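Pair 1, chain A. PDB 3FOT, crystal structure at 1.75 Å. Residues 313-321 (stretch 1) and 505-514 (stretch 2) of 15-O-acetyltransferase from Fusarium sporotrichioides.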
# COMPACT_ATOMS: atom_id res chain seq x y z
N ALA A 313 1.34 7.79 19.34
CA ALA A 313 2.76 7.70 19.65
C ALA A 313 3.59 8.55 18.67
O ALA A 313 4.60 9.18 19.05
CB ALA A 313 3.19 6.23 19.63
N ILE A 314 3.14 8.57 17.41
CA ILE A 314 3.74 9.43 16.39
C ILE A 314 3.74 10.89 16.82
O ILE A 314 4.76 11.60 16.71
CB ILE A 314 3.03 9.22 15.02
CG1 ILE A 314 3.49 7.86 14.47
CG2 ILE A 314 3.31 10.38 14.05
CD1 ILE A 314 2.63 7.32 13.29
N VAL A 315 2.58 11.33 17.31
CA VAL A 315 2.39 12.71 17.79
C VAL A 315 3.22 13.00 19.03
O VAL A 315 3.96 13.99 19.06
CB VAL A 315 0.89 13.03 17.94
CG1 VAL A 315 0.68 14.38 18.64
CG2 VAL A 315 0.28 13.09 16.55
N LEU A 316 3.19 12.09 20.01
CA LEU A 316 4.03 12.29 21.22
C LEU A 316 5.52 12.31 20.88
O LEU A 316 6.28 13.12 21.44
CB LEU A 316 3.75 11.22 22.30
CG LEU A 316 2.67 11.60 23.36
CD1 LEU A 316 1.34 11.98 22.74
CD2 LEU A 316 2.46 10.46 24.35
N ALA A 317 5.94 11.45 19.95
CA ALA A 317 7.34 11.42 19.51
C ALA A 317 7.70 12.73 18.80
O ALA A 317 8.80 13.27 18.95
CB ALA A 317 7.61 10.20 18.59
N LEU A 318 6.75 13.27 18.05
CA LEU A 318 6.97 14.54 17.35
C LEU A 318 7.12 15.70 18.35
O LEU A 318 8.05 16.51 18.24
CB LEU A 318 5.81 14.82 16.40
CG LEU A 318 5.85 16.16 15.67
CD1 LEU A 318 6.98 16.14 14.69
CD2 LEU A 318 4.50 16.39 14.98
N LEU A 319 6.20 15.76 19.32
CA LEU A 319 6.23 16.77 20.39
C LEU A 319 7.51 16.67 21.22
O LEU A 319 8.11 17.69 21.57
CB LEU A 319 4.98 16.68 21.28
CG LEU A 319 3.63 16.97 20.62
CD1 LEU A 319 2.46 16.62 21.53
CD2 LEU A 319 3.54 18.44 20.16
N ASP A 320 7.95 15.44 21.49
CA ASP A 320 9.19 15.23 22.22
C ASP A 320 10.42 15.64 21.41
O ASP A 320 11.41 16.09 21.99
CB ASP A 320 9.30 13.77 22.66
CG ASP A 320 10.58 13.48 23.43
OD1 ASP A 320 10.71 13.96 24.57
OD2 ASP A 320 11.46 12.79 22.88
N HIS A 321 10.34 15.48 20.09
CA HIS A 321 11.43 15.81 19.16
C HIS A 321 11.60 17.32 19.06
O HIS A 321 12.73 17.82 19.00
CB HIS A 321 11.13 15.22 17.77
CG HIS A 321 12.06 15.69 16.68
ND1 HIS A 321 13.27 15.08 16.43
CD2 HIS A 321 11.93 16.66 15.75
CE1 HIS A 321 13.86 15.68 15.40
NE2 HIS A 321 13.06 16.64 14.97
N LYS A 505 16.02 7.16 15.11
CA LYS A 505 15.82 7.77 16.43
C LYS A 505 14.33 8.04 16.63
O LYS A 505 13.75 7.71 17.68
CB LYS A 505 16.63 9.07 16.55
CG LYS A 505 16.47 9.77 17.90
N TYR A 506 13.71 8.60 15.61
CA TYR A 506 12.28 8.89 15.65
C TYR A 506 11.46 7.59 15.75
O TYR A 506 10.57 7.48 16.57
CB TYR A 506 11.86 9.73 14.43
CG TYR A 506 10.42 10.22 14.49
CD1 TYR A 506 10.04 11.16 15.45
CD2 TYR A 506 9.46 9.76 13.60
CE1 TYR A 506 8.72 11.63 15.52
CE2 TYR A 506 8.14 10.21 13.66
CZ TYR A 506 7.78 11.14 14.63
OH TYR A 506 6.49 11.60 14.73
N LEU A 507 11.77 6.60 14.91
CA LEU A 507 11.05 5.31 14.97
C LEU A 507 11.13 4.68 16.37
O LEU A 507 10.13 4.20 16.92
CB LEU A 507 11.62 4.34 13.92
CG LEU A 507 10.91 2.97 13.85
CD1 LEU A 507 9.36 3.08 13.72
CD2 LEU A 507 11.52 2.17 12.68
N GLN A 508 12.32 4.70 16.94
CA GLN A 508 12.53 4.11 18.27
C GLN A 508 11.71 4.85 19.35
O GLN A 508 11.19 4.24 20.31
CB GLN A 508 14.01 4.10 18.64
CG GLN A 508 14.83 3.05 17.84
CD GLN A 508 14.14 1.67 17.84
OE1 GLN A 508 13.68 1.18 16.79
NE2 GLN A 508 14.02 1.06 19.02
N SER A 509 11.59 6.16 19.18
CA SER A 509 10.78 6.98 20.09
C SER A 509 9.31 6.57 20.04
O SER A 509 8.64 6.43 21.08
CB SER A 509 10.94 8.48 19.75
OG SER A 509 10.17 9.28 20.67
N ILE A 510 8.80 6.41 18.81
CA ILE A 510 7.43 5.98 18.61
C ILE A 510 7.23 4.63 19.27
O ILE A 510 6.28 4.45 20.02
CB ILE A 510 7.10 5.82 17.11
CG1 ILE A 510 7.16 7.17 16.39
CG2 ILE A 510 5.75 5.14 16.92
CD1 ILE A 510 7.34 7.00 14.87
N VAL A 511 8.14 3.70 19.00
CA VAL A 511 8.05 2.34 19.57
C VAL A 511 8.05 2.36 21.10
O VAL A 511 7.25 1.67 21.76
CB VAL A 511 9.17 1.41 19.02
CG1 VAL A 511 9.20 0.09 19.78
CG2 VAL A 511 8.96 1.14 17.52
N GLU A 512 8.96 3.16 21.67
CA GLU A 512 9.04 3.30 23.12
C GLU A 512 7.71 3.78 23.73
O GLU A 512 7.27 3.25 24.76
CB GLU A 512 10.20 4.22 23.51
CG GLU A 512 10.51 4.17 25.00
CD GLU A 512 11.71 5.03 25.41
OE1 GLU A 512 12.40 5.56 24.50
OE2 GLU A 512 11.94 5.16 26.64
N PHE A 513 7.07 4.78 23.12
CA PHE A 513 5.76 5.22 23.64
C PHE A 513 4.68 4.15 23.52
O PHE A 513 3.89 3.97 24.44
CB PHE A 513 5.28 6.51 22.96
CG PHE A 513 5.97 7.76 23.42
CD1 PHE A 513 6.00 8.11 24.79
CD2 PHE A 513 6.57 8.62 22.48
CE1 PHE A 513 6.61 9.30 25.22
CE2 PHE A 513 7.19 9.81 22.91
CZ PHE A 513 7.22 10.15 24.28
N MET A 514 4.64 3.44 22.39
CA MET A 514 3.71 2.32 22.26
C MET A 514 3.91 1.29 23.38
O MET A 514 2.93 0.80 24.00
CB MET A 514 3.87 1.67 20.88
CG MET A 514 3.33 2.59 19.77
SD MET A 514 3.66 1.88 18.16
CE MET A 514 2.48 0.52 18.12
O HOH W 1 10.88 11.69 19.97

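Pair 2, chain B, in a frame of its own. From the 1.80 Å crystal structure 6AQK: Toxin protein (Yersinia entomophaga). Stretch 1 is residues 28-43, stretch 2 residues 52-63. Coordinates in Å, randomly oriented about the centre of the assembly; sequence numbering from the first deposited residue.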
# COMPACT_ATOMS: atom_id res chain seq x y z
N PRO B 28 -0.66 -0.69 13.49
CA PRO B 28 -0.11 0.67 13.68
C PRO B 28 1.40 0.73 13.96
O PRO B 28 2.06 1.66 13.52
CB PRO B 28 -0.89 1.18 14.93
CG PRO B 28 -2.19 0.44 14.88
CD PRO B 28 -1.77 -0.94 14.45
N TYR B 29 1.92 -0.25 14.69
CA TYR B 29 3.37 -0.33 14.94
C TYR B 29 4.13 -0.58 13.60
O TYR B 29 5.13 0.02 13.32
CB TYR B 29 3.69 -1.46 15.90
CG TYR B 29 3.30 -1.11 17.33
CD1 TYR B 29 4.15 -0.41 18.13
CD2 TYR B 29 2.02 -1.42 17.83
CE1 TYR B 29 3.79 -0.08 19.44
CE2 TYR B 29 1.64 -1.09 19.14
CZ TYR B 29 2.54 -0.43 19.92
OH TYR B 29 2.22 -0.04 21.17
N TYR B 30 3.62 -1.48 12.80
CA TYR B 30 4.27 -1.85 11.48
C TYR B 30 4.15 -0.73 10.47
O TYR B 30 5.14 -0.38 9.75
CB TYR B 30 3.65 -3.18 10.92
CG TYR B 30 4.20 -4.34 11.71
CD1 TYR B 30 3.63 -4.67 12.94
CD2 TYR B 30 5.34 -5.02 11.30
CE1 TYR B 30 4.18 -5.66 13.74
CE2 TYR B 30 5.91 -6.01 12.10
CZ TYR B 30 5.31 -6.31 13.33
OH TYR B 30 5.80 -7.26 14.13
N SER B 31 2.94 -0.18 10.39
CA SER B 31 2.69 0.93 9.50
C SER B 31 3.58 2.15 9.85
O SER B 31 4.23 2.72 8.99
CB SER B 31 1.22 1.34 9.54
OG SER B 31 1.03 2.32 8.54
N SER B 32 3.61 2.52 11.13
CA SER B 32 4.40 3.63 11.56
C SER B 32 5.93 3.42 11.39
O SER B 32 6.69 4.39 11.09
CB SER B 32 3.97 4.03 12.99
OG SER B 32 4.33 3.06 13.94
N PHE B 33 6.39 2.18 11.54
CA PHE B 33 7.77 1.82 11.31
C PHE B 33 8.12 2.07 9.79
O PHE B 33 9.17 2.68 9.48
CB PHE B 33 7.98 0.37 11.63
CG PHE B 33 9.43 -0.11 11.61
CD1 PHE B 33 10.07 -0.51 10.40
CD2 PHE B 33 10.11 -0.30 12.79
CE1 PHE B 33 11.39 -0.96 10.41
CE2 PHE B 33 11.40 -0.77 12.79
CZ PHE B 33 12.05 -1.10 11.60
N THR B 34 7.26 1.65 8.87
CA THR B 34 7.61 1.77 7.48
C THR B 34 7.47 3.23 7.04
O THR B 34 8.22 3.68 6.15
CB THR B 34 6.88 0.78 6.55
OG1 THR B 34 5.44 0.95 6.58
CG2 THR B 34 7.24 -0.67 6.91
N ILE B 35 6.55 3.95 7.66
CA ILE B 35 6.49 5.39 7.46
C ILE B 35 7.80 6.02 7.92
O ILE B 35 8.37 6.88 7.19
CB ILE B 35 5.28 6.00 8.09
CG1 ILE B 35 4.03 5.53 7.29
CG2 ILE B 35 5.38 7.51 8.12
CD1 ILE B 35 2.75 5.90 7.96
N ALA B 36 8.28 5.64 9.09
CA ALA B 36 9.59 6.19 9.54
C ALA B 36 10.70 5.93 8.59
O ALA B 36 11.51 6.84 8.35
CB ALA B 36 9.95 5.73 10.89
N LEU B 37 10.75 4.73 8.00
CA LEU B 37 11.77 4.40 6.98
C LEU B 37 11.69 5.38 5.79
O LEU B 37 12.72 5.76 5.28
CB LEU B 37 11.58 3.01 6.44
CG LEU B 37 11.75 1.76 7.33
CD1 LEU B 37 11.32 0.52 6.53
CD2 LEU B 37 13.17 1.64 7.77
N GLN B 38 10.47 5.72 5.36
CA GLN B 38 10.29 6.68 4.26
C GLN B 38 10.81 8.05 4.65
O GLN B 38 11.56 8.68 3.89
CB GLN B 38 8.83 6.89 3.84
CG GLN B 38 8.09 5.66 3.36
CD GLN B 38 6.64 5.97 3.01
OE1 GLN B 38 5.72 5.41 3.59
NE2 GLN B 38 6.45 6.89 2.06
N LYS B 39 10.40 8.50 5.83
CA LYS B 39 10.67 9.88 6.28
C LYS B 39 12.16 10.07 6.50
O LYS B 39 12.67 11.19 6.36
CB LYS B 39 9.92 10.28 7.58
CG LYS B 39 8.39 10.48 7.55
CD LYS B 39 7.85 10.80 6.18
CE LYS B 39 6.33 10.90 6.16
NZ LYS B 39 5.79 11.99 7.03
N LEU B 40 12.88 9.01 6.82
CA LEU B 40 14.27 9.16 7.09
C LEU B 40 15.11 8.68 5.92
O LEU B 40 16.26 8.50 6.10
CB LEU B 40 14.66 8.41 8.37
CG LEU B 40 14.05 9.04 9.65
CD1 LEU B 40 14.31 8.17 10.90
CD2 LEU B 40 14.59 10.45 9.88
N ASN B 41 14.49 8.44 4.76
CA ASN B 41 15.18 7.89 3.61
C ASN B 41 16.07 6.68 3.90
O ASN B 41 17.14 6.56 3.36
CB ASN B 41 15.94 9.07 2.94
CG ASN B 41 15.02 10.22 2.60
OD1 ASN B 41 15.21 11.32 3.05
ND2 ASN B 41 13.95 9.93 1.86
N ILE B 42 15.62 5.76 4.74
CA ILE B 42 16.41 4.56 5.01
C ILE B 42 16.24 3.59 3.83
O ILE B 42 15.10 3.31 3.42
CB ILE B 42 15.91 3.82 6.28
CG1 ILE B 42 15.87 4.69 7.56
CG2 ILE B 42 16.69 2.55 6.48
CD1 ILE B 42 17.20 5.15 8.06
N SER B 43 17.31 3.05 3.29
CA SER B 43 17.19 2.21 2.05
C SER B 43 16.62 0.84 2.29
O SER B 43 15.94 0.26 1.44
CB SER B 43 18.50 2.08 1.27
OG SER B 43 19.56 1.69 2.09
N ASP B 52 18.67 5.54 17.36
CA ASP B 52 18.04 6.44 18.33
C ASP B 52 17.18 7.44 17.63
O ASP B 52 16.09 7.79 18.09
CB ASP B 52 19.10 7.20 19.11
CG ASP B 52 20.25 6.33 19.49
OD1 ASP B 52 20.07 5.51 20.42
OD2 ASP B 52 21.31 6.41 18.81
N ASN B 53 17.70 7.96 16.53
CA ASN B 53 16.93 8.88 15.75
C ASN B 53 15.72 8.16 15.11
O ASN B 53 14.66 8.76 15.00
CB ASN B 53 17.74 9.59 14.64
CG ASN B 53 16.98 10.78 14.11
OD1 ASN B 53 16.42 11.53 14.91
ND2 ASN B 53 16.85 10.89 12.76
N PHE B 54 15.93 6.93 14.64
CA PHE B 54 14.83 6.19 14.03
C PHE B 54 13.69 6.01 15.04
O PHE B 54 12.49 6.30 14.79
CB PHE B 54 15.32 4.85 13.47
CG PHE B 54 14.22 4.08 12.80
CD1 PHE B 54 13.91 4.32 11.47
CD2 PHE B 54 13.42 3.22 13.53
CE1 PHE B 54 12.86 3.65 10.88
CE2 PHE B 54 12.33 2.58 12.94
CZ PHE B 54 12.08 2.79 11.64
N ILE B 55 14.07 5.53 16.21
CA ILE B 55 13.09 5.25 17.24
C ILE B 55 12.31 6.47 17.59
O ILE B 55 11.07 6.42 17.70
CB ILE B 55 13.75 4.56 18.46
CG1 ILE B 55 14.12 3.13 18.08
CG2 ILE B 55 12.80 4.53 19.65
CD1 ILE B 55 15.22 2.48 18.93
N SER B 56 13.01 7.60 17.71
CA SER B 56 12.37 8.86 18.04
C SER B 56 11.27 9.31 17.02
O SER B 56 10.11 9.65 17.37
CB SER B 56 13.45 9.92 18.22
OG SER B 56 12.81 11.14 18.48
N LYS B 57 11.63 9.22 15.75
CA LYS B 57 10.70 9.50 14.68
C LYS B 57 9.55 8.50 14.66
O LYS B 57 8.39 8.88 14.52
CB LYS B 57 11.46 9.40 13.33
CG LYS B 57 10.64 9.82 12.10
CD LYS B 57 10.02 11.21 12.30
CE LYS B 57 10.25 12.09 11.10
NZ LYS B 57 9.91 13.48 11.47
N TRP B 58 9.89 7.22 14.78
CA TRP B 58 8.88 6.16 14.80
C TRP B 58 7.85 6.43 15.91
O TRP B 58 6.62 6.38 15.68
CB TRP B 58 9.59 4.82 14.97
CG TRP B 58 8.70 3.63 14.97
CD1 TRP B 58 7.45 3.50 14.39
CD2 TRP B 58 9.00 2.39 15.57
NE1 TRP B 58 6.97 2.21 14.62
CE2 TRP B 58 7.92 1.52 15.34
CE3 TRP B 58 10.11 1.93 16.30
CZ2 TRP B 58 7.89 0.21 15.88
CZ3 TRP B 58 10.08 0.68 16.81
CH2 TRP B 58 8.98 -0.19 16.59
N ALA B 59 8.34 6.79 17.10
CA ALA B 59 7.42 7.05 18.25
C ALA B 59 6.47 8.20 17.94
O ALA B 59 5.26 8.15 18.20
CB ALA B 59 8.23 7.29 19.53
N GLU B 60 7.02 9.23 17.33
CA GLU B 60 6.24 10.41 16.96
C GLU B 60 5.12 10.02 16.04
O GLU B 60 3.96 10.37 16.31
CB GLU B 60 7.18 11.42 16.33
CG GLU B 60 6.63 12.71 15.75
CD GLU B 60 7.76 13.49 15.07
OE1 GLU B 60 8.90 13.53 15.61
OE2 GLU B 60 7.56 13.98 13.95
N ILE B 61 5.44 9.24 14.99
CA ILE B 61 4.40 8.83 14.03
C ILE B 61 3.35 7.91 14.70
O ILE B 61 2.11 8.04 14.52
CB ILE B 61 5.03 8.14 12.86
CG1 ILE B 61 5.98 9.09 12.13
CG2 ILE B 61 4.00 7.57 11.88
CD1 ILE B 61 7.07 8.31 11.45
N GLY B 62 3.83 6.99 15.53
CA GLY B 62 2.97 5.96 16.12
C GLY B 62 1.98 6.53 17.12
O GLY B 62 0.84 6.08 17.20
N ARG B 63 2.35 7.63 17.76
CA ARG B 63 1.37 8.33 18.64
C ARG B 63 0.19 8.96 17.94
O ARG B 63 -0.84 9.19 18.55
CB ARG B 63 2.14 9.36 19.47
CG ARG B 63 2.85 8.71 20.64
CD ARG B 63 3.32 9.78 21.62
NE ARG B 63 4.31 10.67 21.00
CZ ARG B 63 5.64 10.49 21.01
NH1 ARG B 63 6.43 11.39 20.41
NH2 ARG B 63 6.20 9.42 21.62

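Superposing pair 2 on pair 1 over the N, CA and C atoms of 14 central residues gives an RMSD of 0.3 Å. In both pairs two helices cross steeply, with axes 8.3 Å apart at 124° in pair 1 and 8.6 Å apart at 127° in pair 2. The buried surface, both sides summed, is 490 Å² in pair 1 and 697 Å² in pair 2.

Ala317(A) is matched by Ala36(B), the same residue in both pairs, with CA atoms 0.3 Å and side-chain centres 0.3 Å apart after superposition. Each alanine points toward the partner helix and acts as a knob in a four-residue hole, formed by Tyr506(A), Ser509(A), Ile510(A) and Phe513(A) in pair 1 and by the matching Phe54(B), Lys57(B), Trp58(B) and Ile61(B) in pair 2. The CB of Ala317(A) lies 3.6 Å from CE1 of Tyr506(A), and the CB of Ala36(B) lies 3.6 Å from CE1 of Phe54(B), so the small knob meets an aromatic ring at the same distance in both.

Tyr506(A) and Phe54(B) both start sideways from the backbone and bring their ends nearer in the t rotamer. The tyrosine uses its hydroxyl: OH donates a weak hydrogen bond to the backbone O of Ile314(A) at 2.6 Å. That oxygen already accepts the helical bond from N of Leu318(A). Phe54(B), without a hydroxyl, packs its edge toward the face of Phe33(B), the counterpart of Ile314(A); the ring centroids are 4.8 Å apart and the planes meet at 61°.

At Ile510(A) and Trp58(B) a branched aliphatic side chain is matched by an indole, with CA atoms 0.4 Å and side-chain centres 1.9 Å apart. Ile510(A) makes aliphatic contacts, including CD1 to CG1 of Ile314(A) at 4.0 Å. The indole of Trp58(B) is itself a knob, among Tyr29(B), Ser32(B), Phe33(B) and Ala36(B). Its NE1 donates to O of Tyr29(B) at 3.1 Å and, weakly, to OG of Ser32(B) at 2.9 Å, while the edge of Phe33(B) points at its face, with planes at 84°.

Ala313(A) and Ser32(B) both point toward the other helix. The former packs CB against CG of Met514(A) at 3.6 Å; the latter places CB 3.8 Å from CA of Gly62(B), the residue matched to Met514(A). The serine hydroxyl also donates to O of Pro28(B), at 2.7 Å from OG.

Phe513(A) and Ile61(B) meet Leu316(A) and Ile35(B). In pair 1, CB of Leu316(A) sits over the phenyl face, 4.0 Å from the centroid and 19° off the normal. In pair 2 the contact is between branched aliphatics, CG2 of Ile35(B) to CD1 of Ile61(B) at 3.8 Å.

Ser509(A) and Lys57(B) both point toward the partner but act differently. OG of Ser509(A) donates to a water at 2.6 Å, which in turn donates to O of Ala317(A) at 2.8 Å, bridging the helices. Lys57(B) instead contributes its aliphatic chain, with CE 4.0 Å from CB of Lys39(B). Lys39(B) matches Asp320(A), whose OD2 accepts from the same water at 3.2 Å; Leu40(B), matching His321(A), packs CD1 3.9 Å from CD1 of Phe54(B).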